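Local coordinates for protein malate dehydrogenase (Picrophilus torridus, PDB 4BGV) that probably catalyses the reversible, NAD-dependent oxidation of malate to oxaloacetate, a step of the tricarboxylic acid cycle, at residues A22-G27 with I238-E243; F175-H180 with L291-D296; E109-Y114 with S138-E143; A162-V167 with D200-E205. One frame throughout, in Å; residues are numbered along the deposited sequence.

Interaction 1. Residues A22-G27 with I238-E243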
loop_
_atom_site.group_PDB
_atom_site.type_symbol
_atom_site.label_atom_id
_atom_site.label_comp_id
_atom_site.label_asym_id
_atom_site.label_seq_id
_atom_site.Cartn_x
_atom_site.Cartn_y
_atom_site.Cartn_z
ATOM N N ALA A 22 -0.963 2.476 12.372
ATOM C CA ALA A 22 -1.738 3.510 11.661
ATOM C C ALA A 22 -1.494 3.435 10.162
ATOM O O ALA A 22 -2.443 3.422 9.370
ATOM C CB ALA A 22 -1.408 4.907 12.192
ATOM N N ILE A 23 -0.220 3.380 9.769
ATOM C CA ILE A 23 0.135 3.224 8.352
ATOM C C ILE A 23 -0.528 1.996 7.712
ATOM O O ILE A 23 -1.019 2.061 6.588
ATOM C CB ILE A 23 1.673 3.166 8.185
ATOM C CG1 ILE A 23 2.263 4.536 8.557
ATOM C CG2 ILE A 23 2.071 2.731 6.769
ATOM C CD1 ILE A 23 3.748 4.514 8.897
ATOM N N ARG A 24 -0.520 0.874 8.424
ATOM C CA ARG A 24 -1.105 -0.360 7.914
ATOM C C ARG A 24 -2.607 -0.421 8.183
ATOM O O ARG A 24 -3.265 -1.421 7.878
ATOM C CB ARG A 24 -0.376 -1.571 8.506
ATOM C CG ARG A 24 1.099 -1.590 8.077
ATOM C CD ARG A 24 1.892 -2.681 8.783
ATOM N NE ARG A 24 1.586 -4.045 8.341
ATOM C CZ ARG A 24 2.165 -4.626 7.291
ATOM N NH1 ARG A 24 3.021 -3.929 6.547
ATOM N NH2 ARG A 24 1.875 -5.889 6.953
ATOM N N GLN A 25 -3.136 0.664 8.737
ATOM C CA GLN A 25 -4.583 0.824 8.948
ATOM C C GLN A 25 -5.213 -0.316 9.748
ATOM O O GLN A 25 -6.335 -0.774 9.465
ATOM C CB GLN A 25 -5.284 1.060 7.600
ATOM C CG GLN A 25 -4.719 2.294 6.906
ATOM C CD GLN A 25 -5.424 2.690 5.611
ATOM O OE1 GLN A 25 -6.446 2.125 5.235
ATOM N NE2 GLN A 25 -4.866 3.685 4.928
ATOM N N THR A 26 -4.494 -0.747 10.780
ATOM C CA THR A 26 -4.896 -1.932 11.529
ATOM C C THR A 26 -6.168 -1.704 12.340
ATOM O O THR A 26 -7.023 -2.588 12.419
ATOM C CB THR A 26 -3.750 -2.444 12.412
ATOM O OG1 THR A 26 -2.586 -2.601 11.590
ATOM C CG2 THR A 26 -4.097 -3.799 13.058
ATOM N N GLY A 27 -6.302 -0.516 12.932
ATOM C CA GLY A 27 -7.478 -0.193 13.723
ATOM C C GLY A 27 -7.226 1.088 14.490
ATOM O O GLY A 27 -6.191 1.706 14.311
ATOM N N ILE A 238 6.476 -6.450 15.533
ATOM C CA ILE A 238 5.358 -6.500 16.463
ATOM C C ILE A 238 4.040 -6.296 15.717
ATOM O O ILE A 238 3.066 -7.034 15.935
ATOM C CB ILE A 238 5.521 -5.403 17.524
ATOM C CG1 ILE A 238 6.746 -5.697 18.403
ATOM C CG2 ILE A 238 4.245 -5.251 18.355
ATOM C CD1 ILE A 238 7.255 -4.431 19.112
ATOM N N ALA A 239 4.009 -5.303 14.831
ATOM C CA ALA A 239 2.780 -5.012 14.081
ATOM C C ALA A 239 2.301 -6.201 13.240
ATOM O O ALA A 239 1.097 -6.429 13.132
ATOM C CB ALA A 239 2.957 -3.773 13.210
ATOM N N VAL A 240 3.216 -6.967 12.642
ATOM C CA VAL A 240 2.746 -8.114 11.849
ATOM C C VAL A 240 2.053 -9.151 12.740
ATOM O O VAL A 240 1.124 -9.823 12.305
ATOM C CB VAL A 240 3.852 -8.759 10.964
ATOM C CG1 VAL A 240 4.347 -7.758 9.915
ATOM C CG2 VAL A 240 4.993 -9.303 11.805
ATOM N N MET A 241 2.500 -9.273 13.988
ATOM C CA MET A 241 1.823 -10.148 14.955
ATOM C C MET A 241 0.446 -9.590 15.326
ATOM O O MET A 241 -0.545 -10.319 15.322
ATOM C CB MET A 241 2.647 -10.301 16.232
ATOM C CG MET A 241 3.926 -11.109 16.048
ATOM S SD MET A 241 5.100 -10.894 17.413
ATOM C CE MET A 241 4.236 -11.668 18.788
ATOM N N VAL A 242 0.394 -8.296 15.641
ATOM C CA VAL A 242 -0.868 -7.674 16.046
ATOM C C VAL A 242 -1.927 -7.756 14.930
ATOM O O VAL A 242 -3.096 -8.107 15.172
ATOM C CB VAL A 242 -0.655 -6.194 16.425
ATOM C CG1 VAL A 242 -2.003 -5.504 16.711
ATOM C CG2 VAL A 242 0.309 -6.079 17.626
ATOM N N GLU A 243 -1.524 -7.445 13.702
ATOM C CA GLU A 243 -2.498 -7.434 12.607
ATOM C C GLU A 243 -2.978 -8.858 12.282
ATOM O O GLU A 243 -4.104 -9.045 11.802
ATOM C CB GLU A 243 -1.925 -6.726 11.362
ATOM C CG GLU A 243 -0.926 -7.560 10.599
ATOM C CD GLU A 243 -0.266 -6.804 9.457
ATOM O OE1 GLU A 243 -0.460 -5.573 9.348
ATOM O OE2 GLU A 243 0.444 -7.453 8.671
HETATM O O HOH W 1 -3.087 -4.088 9.330
HETATM O O HOH W 2 -0.065 -3.805 11.428
#
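Arg24 and Glu243 form a bidentate salt bridge, the guanidinium gripping the carboxylate side-on through NE and NH2. Arg24 NE donates to Glu243 OE1 at 2.7 Å and Arg24 NH2 to Glu243 OE2, also at 2.7 Å. Both bonds are nearly straight, at about 165°. The two planes lie 29° apart. OE2 is met through its syn lone pair, whereas NE reaches the syn side of OE1 from somewhat out of the carboxylate plane. Glu243 gets there with CG wedged between its backbone N and carbonyl carbon (chi1 76°) and the chain extended beyond.

The pair ties the Schellman-motif end of helix 12-23, in the Rossmann-type NAD-binding domain, to helix 232-246 of the C-terminal domain. A leucine in place of Arg24 would probably leave the buried Glu243 carboxylate with just Arg249 of its two arginine partners, OE1 losing the NE donor, and lose this interdomain clamp. Thr26 adds a second link. Its CG2 rests 4.0 Å from Glu243 CB, while its OG1 hydrogen-bonds two waters that both donate to Glu243 OE1; one of them also donates to Arg24 O. Trp53 of the second subunit packs against Arg24.

Interaction 2. Residues F175-H180 with L291-D296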
loop_
_atom_site.group_PDB
_atom_site.type_symbol
_atom_site.label_atom_id
_atom_site.label_comp_id
_atom_site.label_asym_id
_atom_site.label_seq_id
_atom_site.Cartn_x
_atom_site.Cartn_y
_atom_site.Cartn_z
ATOM N N PHE A 175 14.596 -19.580 9.600
ATOM C CA PHE A 175 13.842 -20.309 10.614
ATOM C C PHE A 175 14.535 -20.235 11.969
ATOM O O PHE A 175 15.621 -20.785 12.145
ATOM C CB PHE A 175 13.689 -21.775 10.179
ATOM C CG PHE A 175 12.648 -22.526 10.950
ATOM C CD1 PHE A 175 12.960 -23.116 12.154
ATOM C CD2 PHE A 175 11.357 -22.615 10.480
ATOM C CE1 PHE A 175 12.018 -23.806 12.872
ATOM C CE2 PHE A 175 10.399 -23.306 11.197
ATOM C CZ PHE A 175 10.733 -23.898 12.395
ATOM N N VAL A 176 13.905 -19.551 12.920
ATOM C CA VAL A 176 14.429 -19.505 14.281
ATOM C C VAL A 176 13.341 -19.732 15.321
ATOM O O VAL A 176 12.217 -19.244 15.185
ATOM C CB VAL A 176 15.108 -18.160 14.579
ATOM C CG1 VAL A 176 16.458 -18.077 13.855
ATOM C CG2 VAL A 176 14.205 -17.010 14.182
ATOM N N ILE A 177 13.677 -20.475 16.365
ATOM C CA ILE A 177 12.774 -20.617 17.500
ATOM C C ILE A 177 13.533 -20.300 18.794
ATOM O O ILE A 177 14.718 -19.958 18.766
ATOM C CB ILE A 177 12.131 -22.040 17.566
ATOM C CG1 ILE A 177 13.196 -23.131 17.726
ATOM C CG2 ILE A 177 11.278 -22.313 16.318
ATOM C CD1 ILE A 177 12.588 -24.549 17.891
ATOM N N GLY A 178 12.856 -20.407 19.931
ATOM C CA GLY A 178 13.512 -20.138 21.202
ATOM C C GLY A 178 13.545 -18.653 21.525
ATOM O O GLY A 178 12.709 -17.894 21.028
ATOM N N GLY A 179 14.514 -18.231 22.336
ATOM C CA GLY A 179 14.638 -16.825 22.709
ATOM C C GLY A 179 15.647 -16.038 21.884
ATOM O O GLY A 179 15.873 -16.361 20.720
ATOM N N HIS A 180 16.245 -15.004 22.482
ATOM C CA HIS A 180 17.264 -14.188 21.814
ATOM C C HIS A 180 18.659 -14.651 22.227
ATOM O O HIS A 180 18.802 -15.432 23.153
ATOM C CB HIS A 180 17.133 -12.718 22.221
ATOM C CG HIS A 180 15.912 -12.032 21.689
ATOM N ND1 HIS A 180 15.311 -12.385 20.498
ATOM C CD2 HIS A 180 15.186 -11.003 22.184
ATOM C CE1 HIS A 180 14.264 -11.608 20.289
ATOM N NE2 HIS A 180 14.163 -10.764 21.300
ATOM N N LEU A 291 7.671 -29.390 16.093
ATOM C CA LEU A 291 8.810 -29.665 15.224
ATOM C C LEU A 291 9.514 -30.970 15.568
ATOM O O LEU A 291 9.478 -31.419 16.708
ATOM C CB LEU A 291 9.830 -28.524 15.319
ATOM C CG LEU A 291 9.324 -27.134 14.950
ATOM C CD1 LEU A 291 10.407 -26.103 15.247
ATOM C CD2 LEU A 291 8.919 -27.089 13.485
ATOM N N LYS A 292 10.158 -31.556 14.565
ATOM C CA LYS A 292 11.108 -32.635 14.769
ATOM C C LYS A 292 12.498 -32.011 14.838
ATOM O O LYS A 292 12.906 -31.315 13.918
ATOM C CB LYS A 292 11.064 -33.608 13.595
ATOM C CG LYS A 292 9.674 -34.060 13.180
ATOM C CD LYS A 292 9.780 -35.248 12.227
ATOM C CE LYS A 292 8.702 -35.231 11.162
ATOM N NZ LYS A 292 9.293 -34.951 9.822
ATOM N N PHE A 293 13.221 -32.255 15.922
ATOM C CA PHE A 293 14.560 -31.694 16.085
ATOM C C PHE A 293 15.618 -32.688 15.613
ATOM O O PHE A 293 15.533 -33.878 15.918
ATOM C CB PHE A 293 14.854 -31.385 17.569
ATOM C CG PHE A 293 13.966 -30.325 18.182
ATOM C CD1 PHE A 293 12.691 -30.636 18.634
ATOM C CD2 PHE A 293 14.419 -29.025 18.334
ATOM C CE1 PHE A 293 11.885 -29.654 19.214
ATOM C CE2 PHE A 293 13.621 -28.044 18.918
ATOM C CZ PHE A 293 12.357 -28.360 19.356
ATOM N N ASN A 294 16.629 -32.209 14.896
ATOM C CA ASN A 294 17.832 -33.020 14.721
ATOM C C ASN A 294 18.703 -32.899 15.981
ATOM O O ASN A 294 18.381 -32.132 16.886
ATOM C CB ASN A 294 18.584 -32.695 13.405
ATOM C CG ASN A 294 19.283 -31.336 13.414
ATOM O OD1 ASN A 294 19.494 -30.726 14.467
ATOM N ND2 ASN A 294 19.676 -30.865 12.219
ATOM N N GLU A 295 19.796 -33.637 16.048
ATOM C CA GLU A 295 20.589 -33.670 17.275
ATOM C C GLU A 295 21.185 -32.314 17.661
ATOM O O GLU A 295 21.195 -31.946 18.844
ATOM C CB GLU A 295 21.668 -34.759 17.201
ATOM C CG GLU A 295 22.835 -34.583 18.171
ATOM C CD GLU A 295 22.422 -34.562 19.636
ATOM O OE1 GLU A 295 21.277 -34.948 19.955
ATOM O OE2 GLU A 295 23.254 -34.156 20.476
ATOM N N ASP A 296 21.672 -31.560 16.682
ATOM C CA ASP A 296 22.241 -30.240 16.980
ATOM C C ASP A 296 21.174 -29.291 17.525
ATOM O O ASP A 296 21.388 -28.591 18.521
ATOM C CB ASP A 296 22.888 -29.624 15.739
ATOM C CG ASP A 296 24.276 -30.156 15.483
ATOM O OD1 ASP A 296 24.879 -30.715 16.425
ATOM O OD2 ASP A 296 24.770 -30.007 14.342
#
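Leu291 CD1 is the hub of this apolar contact, touching both Phe175 and Ile177. It meets the Phe175 ring at its edge, in the ring plane, with Leu291 CD1 3.6 Å from Phe175 CZ; the other methyl, Leu291 CD2, stands 3.8 Å from the same Phe175 CZ, so both methyls meet the CZ end of the ring, CD1 over toward CE1. Ile177 and Leu291 reach toward each other tip to tip, Ile177 CD1 lying 3.8 Å from Leu291 CD1. The Ile177 methyl serves two partners, because Phe293 CE2 is also 3.8 Å from Ile177 CD1, approached obliquely to the ring.

The torsions account for this geometry. Phe175 carries CG opposite its backbone N (chi1 -165°), which sends the ring toward Leu291, and Ile177 has CG1 between its backbone N and carbonyl carbon (chi1 61°), with CD1 at the far end of an extended branch. Phe175 and Ile177, two positions apart on one strand, point to the same side, while the intervening Val176 packs on helix 150-165.

A second shell surrounds the cluster. Tyr190 meets the Phe175 ring edge-to-face, and Pro277 packs against Phe175, Ile177 and Leu291. Further along the same chain segment lies His180, the probable proton acceptor, whose ND1 bonds to Asp153; it takes no part in the packing.

Strand 172-178 is thus joined to the loop that leads into helix 295-321, with strands 184-193 and 272-281 contributing Phe187 and Pro277, and Trp301 of that helix touching both Ile177 and Phe293.

Interaction 3. Residues E109-Y114 with S138-E143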
loop_
_atom_site.group_PDB
_atom_site.type_symbol
_atom_site.label_atom_id
_atom_site.label_comp_id
_atom_site.label_asym_id
_atom_site.label_seq_id
_atom_site.Cartn_x
_atom_site.Cartn_y
_atom_site.Cartn_z
ATOM N N GLU A 109 -2.405 -6.745 36.089
ATOM C CA GLU A 109 -3.519 -6.458 36.995
ATOM C C GLU A 109 -4.454 -5.386 36.441
ATOM O O GLU A 109 -5.672 -5.500 36.565
ATOM C CB GLU A 109 -3.006 -6.105 38.403
ATOM C CG GLU A 109 -2.509 -7.367 39.134
ATOM C CD GLU A 109 -1.600 -7.077 40.312
ATOM O OE1 GLU A 109 -1.274 -5.889 40.556
ATOM O OE2 GLU A 109 -1.208 -8.051 40.991
ATOM N N ALA A 110 -3.885 -4.354 35.822
ATOM C CA ALA A 110 -4.688 -3.333 35.158
ATOM C C ALA A 110 -5.461 -3.894 33.958
ATOM O O ALA A 110 -6.602 -3.513 33.718
ATOM C CB ALA A 110 -3.817 -2.140 34.730
ATOM N N ILE A 111 -4.835 -4.788 33.199
ATOM C CA ILE A 111 -5.517 -5.424 32.073
ATOM C C ILE A 111 -6.698 -6.279 32.546
ATOM O O ILE A 111 -7.779 -6.249 31.952
ATOM C CB ILE A 111 -4.539 -6.286 31.233
ATOM C CG1 ILE A 111 -3.540 -5.391 30.484
ATOM C CG2 ILE A 111 -5.305 -7.160 30.261
ATOM C CD1 ILE A 111 -2.326 -6.158 29.902
ATOM N N LYS A 112 -6.491 -7.030 33.621
ATOM C CA LYS A 112 -7.558 -7.844 34.185
ATOM C C LYS A 112 -8.726 -6.971 34.625
ATOM O O LYS A 112 -9.889 -7.321 34.430
ATOM C CB LYS A 112 -7.042 -8.645 35.377
ATOM C CG LYS A 112 -8.115 -9.477 36.065
ATOM C CD LYS A 112 -7.541 -10.190 37.271
ATOM C CE LYS A 112 -8.524 -11.220 37.810
ATOM N NZ LYS A 112 -7.871 -12.120 38.795
ATOM N N LYS A 113 -8.404 -5.826 35.213
ATOM C CA LYS A 113 -9.424 -4.923 35.731
ATOM C C LYS A 113 -10.189 -4.190 34.630
ATOM O O LYS A 113 -11.405 -4.009 34.733
ATOM C CB LYS A 113 -8.801 -3.903 36.684
ATOM C CG LYS A 113 -9.802 -2.897 37.275
ATOM C CD LYS A 113 -9.123 -2.000 38.279
ATOM C CE LYS A 113 -10.125 -1.119 39.020
ATOM N NZ LYS A 113 -9.422 -0.322 40.065
ATOM N N TYR A 114 -9.497 -3.766 33.575
ATOM C CA TYR A 114 -10.140 -2.863 32.618
ATOM C C TYR A 114 -10.446 -3.434 31.234
ATOM O O TYR A 114 -11.288 -2.888 30.508
ATOM C CB TYR A 114 -9.307 -1.591 32.459
ATOM C CG TYR A 114 -9.257 -0.738 33.701
ATOM C CD1 TYR A 114 -10.392 -0.076 34.162
ATOM C CD2 TYR A 114 -8.077 -0.573 34.404
ATOM C CE1 TYR A 114 -10.352 0.720 35.290
ATOM C CE2 TYR A 114 -8.028 0.227 35.544
ATOM C CZ TYR A 114 -9.170 0.867 35.979
ATOM O OH TYR A 114 -9.129 1.667 37.110
ATOM N N SER A 138 -2.738 -11.436 35.064
ATOM C CA SER A 138 -4.000 -11.067 34.429
ATOM C C SER A 138 -5.063 -12.164 34.490
ATOM O O SER A 138 -6.244 -11.863 34.441
ATOM C CB SER A 138 -3.789 -10.666 32.967
ATOM O OG SER A 138 -3.471 -11.800 32.167
ATOM N N GLY A 139 -4.641 -13.426 34.554
ATOM C CA GLY A 139 -5.573 -14.549 34.556
ATOM C C GLY A 139 -6.203 -14.824 33.194
ATOM O O GLY A 139 -7.126 -15.636 33.059
ATOM N N ILE A 140 -5.695 -14.150 32.172
ATOM C CA ILE A 140 -6.189 -14.332 30.812
ATOM C C ILE A 140 -5.860 -15.744 30.334
ATOM O O ILE A 140 -4.801 -16.282 30.668
ATOM C CB ILE A 140 -5.594 -13.243 29.884
ATOM C CG1 ILE A 140 -6.310 -11.912 30.140
ATOM C CG2 ILE A 140 -5.673 -13.640 28.401
ATOM C CD1 ILE A 140 -5.669 -10.727 29.454
ATOM N N SER A 141 -6.779 -16.363 29.599
ATOM C CA SER A 141 -6.541 -17.700 29.065
ATOM C C SER A 141 -5.255 -17.678 28.235
ATOM O O SER A 141 -5.075 -16.812 27.376
ATOM C CB SER A 141 -7.744 -18.185 28.241
ATOM O OG SER A 141 -7.709 -19.590 28.051
ATOM N N PRO A 142 -4.331 -18.607 28.525
ATOM C CA PRO A 142 -2.941 -18.433 28.078
ATOM C C PRO A 142 -2.723 -18.461 26.560
ATOM O O PRO A 142 -1.717 -17.920 26.095
ATOM C CB PRO A 142 -2.199 -19.593 28.754
ATOM C CG PRO A 142 -3.262 -20.562 29.171
ATOM C CD PRO A 142 -4.475 -19.731 29.466
ATOM N N GLU A 143 -3.647 -19.056 25.809
ATOM C CA GLU A 143 -3.563 -19.007 24.352
ATOM C C GLU A 143 -3.766 -17.579 23.817
ATOM O O GLU A 143 -3.494 -17.311 22.643
ATOM C CB GLU A 143 -4.569 -19.971 23.703
ATOM C CG GLU A 143 -5.990 -19.401 23.525
ATOM C CD GLU A 143 -6.837 -19.461 24.798
ATOM O OE1 GLU A 143 -6.342 -19.956 25.832
ATOM O OE2 GLU A 143 -8.013 -19.022 24.766
#
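In the Rossmann-type NAD-binding domain, the last turns of helix 93-114 pack against the end of helix 127-138 and the loop that leads to strand 145-147, the edge strand of the parallel sheet. Ile111 and Ile140 make the apolar part of this contact: their side chains cross at about a right angle, and Ile111 CG2 lies 3.7 Å from Ile140 CD1. Both isoleucines also pack on Ile120 of strand 119-122, so the pair sits between the helix and the sheet.

Lys112 supplies the outer part. With CG opposite the backbone N (chi1 177°) and the chain extended, its aliphatic carbons run past the carbonyl of Ser138, Lys112 CG standing 3.4 Å from Ser138 O. This is van der Waals packing alongside the carbonyl. The two backbones come close here, as Lys112 CA and Ser138 CA are 4.8 Å apart.

Gly139, with phi 74°, is the first residue to leave helical geometry and turns the chain out of helix 127-138. The turn is fixed by Ser138, whose OG also bonds to Ile134 O. In an ST turn, Ile140 N donates to Ser138 OG at 3.2 Å, with an N-H...O angle of 164°.

Interaction 4. Residues A162-V167 with D200-E205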
loop_
_atom_site.group_PDB
_atom_site.type_symbol
_atom_site.label_atom_id
_atom_site.label_comp_id
_atom_site.label_asym_id
_atom_site.label_seq_id
_atom_site.Cartn_x
_atom_site.Cartn_y
_atom_site.Cartn_z
ATOM N N ALA A 162 19.783 -11.968 2.770
ATOM C CA ALA A 162 19.428 -11.342 1.503
ATOM C C ALA A 162 20.559 -10.453 1.006
ATOM O O ALA A 162 20.876 -10.440 -0.179
ATOM C CB ALA A 162 18.134 -10.539 1.654
ATOM N N GLN A 163 21.202 -9.730 1.914
ATOM C CA GLN A 163 22.305 -8.895 1.479
ATOM C C GLN A 163 23.514 -9.731 1.082
ATOM O O GLN A 163 24.225 -9.379 0.151
ATOM C CB GLN A 163 22.638 -7.818 2.518
ATOM C CG GLN A 163 21.456 -6.832 2.694
ATOM C CD GLN A 163 21.877 -5.373 2.893
ATOM O OE1 GLN A 163 21.511 -4.484 2.103
ATOM N NE2 GLN A 163 22.619 -5.116 3.965
ATOM N N GLU A 164 23.728 -10.852 1.766
ATOM C CA GLU A 164 24.870 -11.698 1.445
ATOM C C GLU A 164 24.708 -12.360 0.073
ATOM O O GLU A 164 25.678 -12.511 -0.664
ATOM C CB GLU A 164 25.076 -12.762 2.515
ATOM C CG GLU A 164 26.386 -13.518 2.380
ATOM C CD GLU A 164 27.577 -12.664 2.764
ATOM O OE1 GLU A 164 27.428 -11.776 3.630
ATOM O OE2 GLU A 164 28.655 -12.871 2.187
ATOM N N LEU A 165 23.477 -12.738 -0.257
ATOM C CA LEU A 165 23.165 -13.419 -1.512
ATOM C C LEU A 165 22.667 -12.482 -2.613
ATOM O O LEU A 165 22.455 -12.920 -3.751
ATOM C CB LEU A 165 22.136 -14.525 -1.263
ATOM C CG LEU A 165 22.717 -15.738 -0.525
ATOM C CD1 LEU A 165 21.619 -16.616 0.045
ATOM C CD2 LEU A 165 23.619 -16.542 -1.456
ATOM N N ASN A 166 22.524 -11.196 -2.281
ATOM C CA ASN A 166 22.003 -10.189 -3.210
ATOM C C ASN A 166 20.673 -10.632 -3.831
ATOM O O ASN A 166 20.539 -10.730 -5.060
ATOM C CB ASN A 166 23.017 -9.866 -4.313
ATOM C CG ASN A 166 22.656 -8.599 -5.088
ATOM O OD1 ASN A 166 21.983 -7.704 -4.564
ATOM N ND2 ASN A 166 23.101 -8.521 -6.342
ATOM N N VAL A 167 19.709 -10.922 -2.966
ATOM C CA VAL A 167 18.386 -11.345 -3.399
ATOM C C VAL A 167 17.342 -10.532 -2.658
ATOM O O VAL A 167 17.632 -9.923 -1.632
ATOM C CB VAL A 167 18.126 -12.866 -3.130
ATOM C CG1 VAL A 167 18.992 -13.754 -4.027
ATOM C CG2 VAL A 167 18.361 -13.206 -1.660
ATOM N N ASP A 200 22.950 -24.844 0.450
ATOM C CA ASP A 200 23.350 -25.037 -0.939
ATOM C C ASP A 200 23.877 -23.752 -1.566
ATOM O O ASP A 200 24.401 -23.787 -2.669
ATOM C CB ASP A 200 22.172 -25.520 -1.791
ATOM C CG ASP A 200 21.671 -26.885 -1.373
ATOM O OD1 ASP A 200 22.366 -27.556 -0.586
ATOM O OD2 ASP A 200 20.580 -27.281 -1.827
ATOM N N LEU A 201 23.725 -22.626 -0.872
ATOM C CA LEU A 201 23.982 -21.322 -1.476
ATOM C C LEU A 201 25.164 -20.585 -0.840
ATOM O O LEU A 201 25.792 -19.750 -1.484
ATOM C CB LEU A 201 22.718 -20.455 -1.399
ATOM C CG LEU A 201 21.485 -20.954 -2.168
ATOM C CD1 LEU A 201 20.283 -20.041 -1.948
ATOM C CD2 LEU A 201 21.811 -21.055 -3.653
ATOM N N LEU A 202 25.447 -20.889 0.422
ATOM C CA LEU A 202 26.497 -20.206 1.179
ATOM C C LEU A 202 27.378 -21.215 1.902
ATOM O O LEU A 202 26.894 -22.263 2.324
ATOM C CB LEU A 202 25.872 -19.252 2.204
ATOM C CG LEU A 202 25.194 -17.974 1.703
ATOM C CD1 LEU A 202 24.383 -17.295 2.821
ATOM C CD2 LEU A 202 26.221 -17.013 1.138
ATOM N N PRO A 203 28.681 -20.900 2.056
ATOM C CA PRO A 203 29.578 -21.743 2.855
ATOM C C PRO A 203 29.123 -21.745 4.309
ATOM O O PRO A 203 28.587 -20.751 4.798
ATOM C CB PRO A 203 30.931 -21.039 2.734
ATOM C CG PRO A 203 30.813 -20.162 1.527
ATOM C CD PRO A 203 29.384 -19.770 1.430
ATOM N N ARG A 204 29.317 -22.868 4.988
ATOM C CA ARG A 204 28.933 -22.996 6.390
ATOM C C ARG A 204 29.512 -21.868 7.247
ATOM O O ARG A 204 28.830 -21.332 8.125
ATOM C CB ARG A 204 29.360 -24.370 6.916
ATOM C CG ARG A 204 29.460 -24.499 8.432
ATOM C CD ARG A 204 28.139 -24.248 9.144
ATOM N NE ARG A 204 27.041 -25.057 8.628
ATOM C CZ ARG A 204 25.820 -25.064 9.155
ATOM N NH1 ARG A 204 25.555 -24.306 10.214
ATOM N NH2 ARG A 204 24.871 -25.831 8.631
ATOM N N GLU A 205 30.758 -21.500 6.974
ATOM C CA GLU A 205 31.426 -20.445 7.728
ATOM C C GLU A 205 30.633 -19.142 7.668
ATOM O O GLU A 205 30.464 -18.465 8.687
ATOM C CB GLU A 205 32.837 -20.209 7.200
ATOM C CG GLU A 205 33.844 -19.938 8.293
ATOM C CD GLU A 205 33.353 -18.897 9.282
ATOM O OE1 GLU A 205 33.353 -17.703 8.928
ATOM O OE2 GLU A 205 32.951 -19.273 10.407
#
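Leu165 and Leu202 both set CG opposite their own carbonyl carbon (chi1 -73° and -71°), and from there the two side chains reach toward each other and meet tip to tip. Leu165 CD2 comes to 3.7 Å from Leu202 CD2, and the other methyls, Leu165 CD1 and Leu202 CD1, pair at 4.0 Å, so both branches of each leucine share in the contact. Leu201 borders the same side chain, with its CB 4.0 Å from Leu165 CD2.

Glu164 takes part through its aliphatic CG, which touches Leu202 CD2 at 3.7 Å where the chain bends at chi2 (72°); its carboxylate forms a long, weak ion pair with Lys206.

An alanine at Leu165 is likely to open a gap between the end of helix 150-165 and Leu201-Leu202, leaving Leu202 with fewer neighbours to fix its methyls. The contact is hydrophobic packing near the protein surface, distant from the substrate and NAD sites.

It joins the C-terminal end of helix 150-165 to the loop preceding helix 204-215, where Pro203 occupies the N-cap position. Val193 of strand 184-193 underlies both Leu165 and Leu201, Ile207 of helix 204-215 packs on Leu202, and Tyr289 of the third subunit lies against Leu201.

Overall arrangement
Along the chain, interaction 3 closes before interactions 2 and 4 open, and interaction 1 begins first, spanning 3 and 4 and crossing 2. Interaction 3 belongs to the NAD-binding domain; interactions 2 and 4 belong to the C-terminal domain, their centres about 20 Å apart, and share the succession of helix 150-165 and strand 172-178. Interaction 1 bridges the two domains, its centre about 22 Å from that of interaction 3 and about 27 Å from that of interaction 2. Interactions 3 and 4, centres about 44 Å apart, lie on opposite sides of the chain's centre. Interactions 2 and 4 touch the third subunit, 1 and 4 the second; three contacts adjoin tetramer interfaces, while interaction 3 touches no other chain.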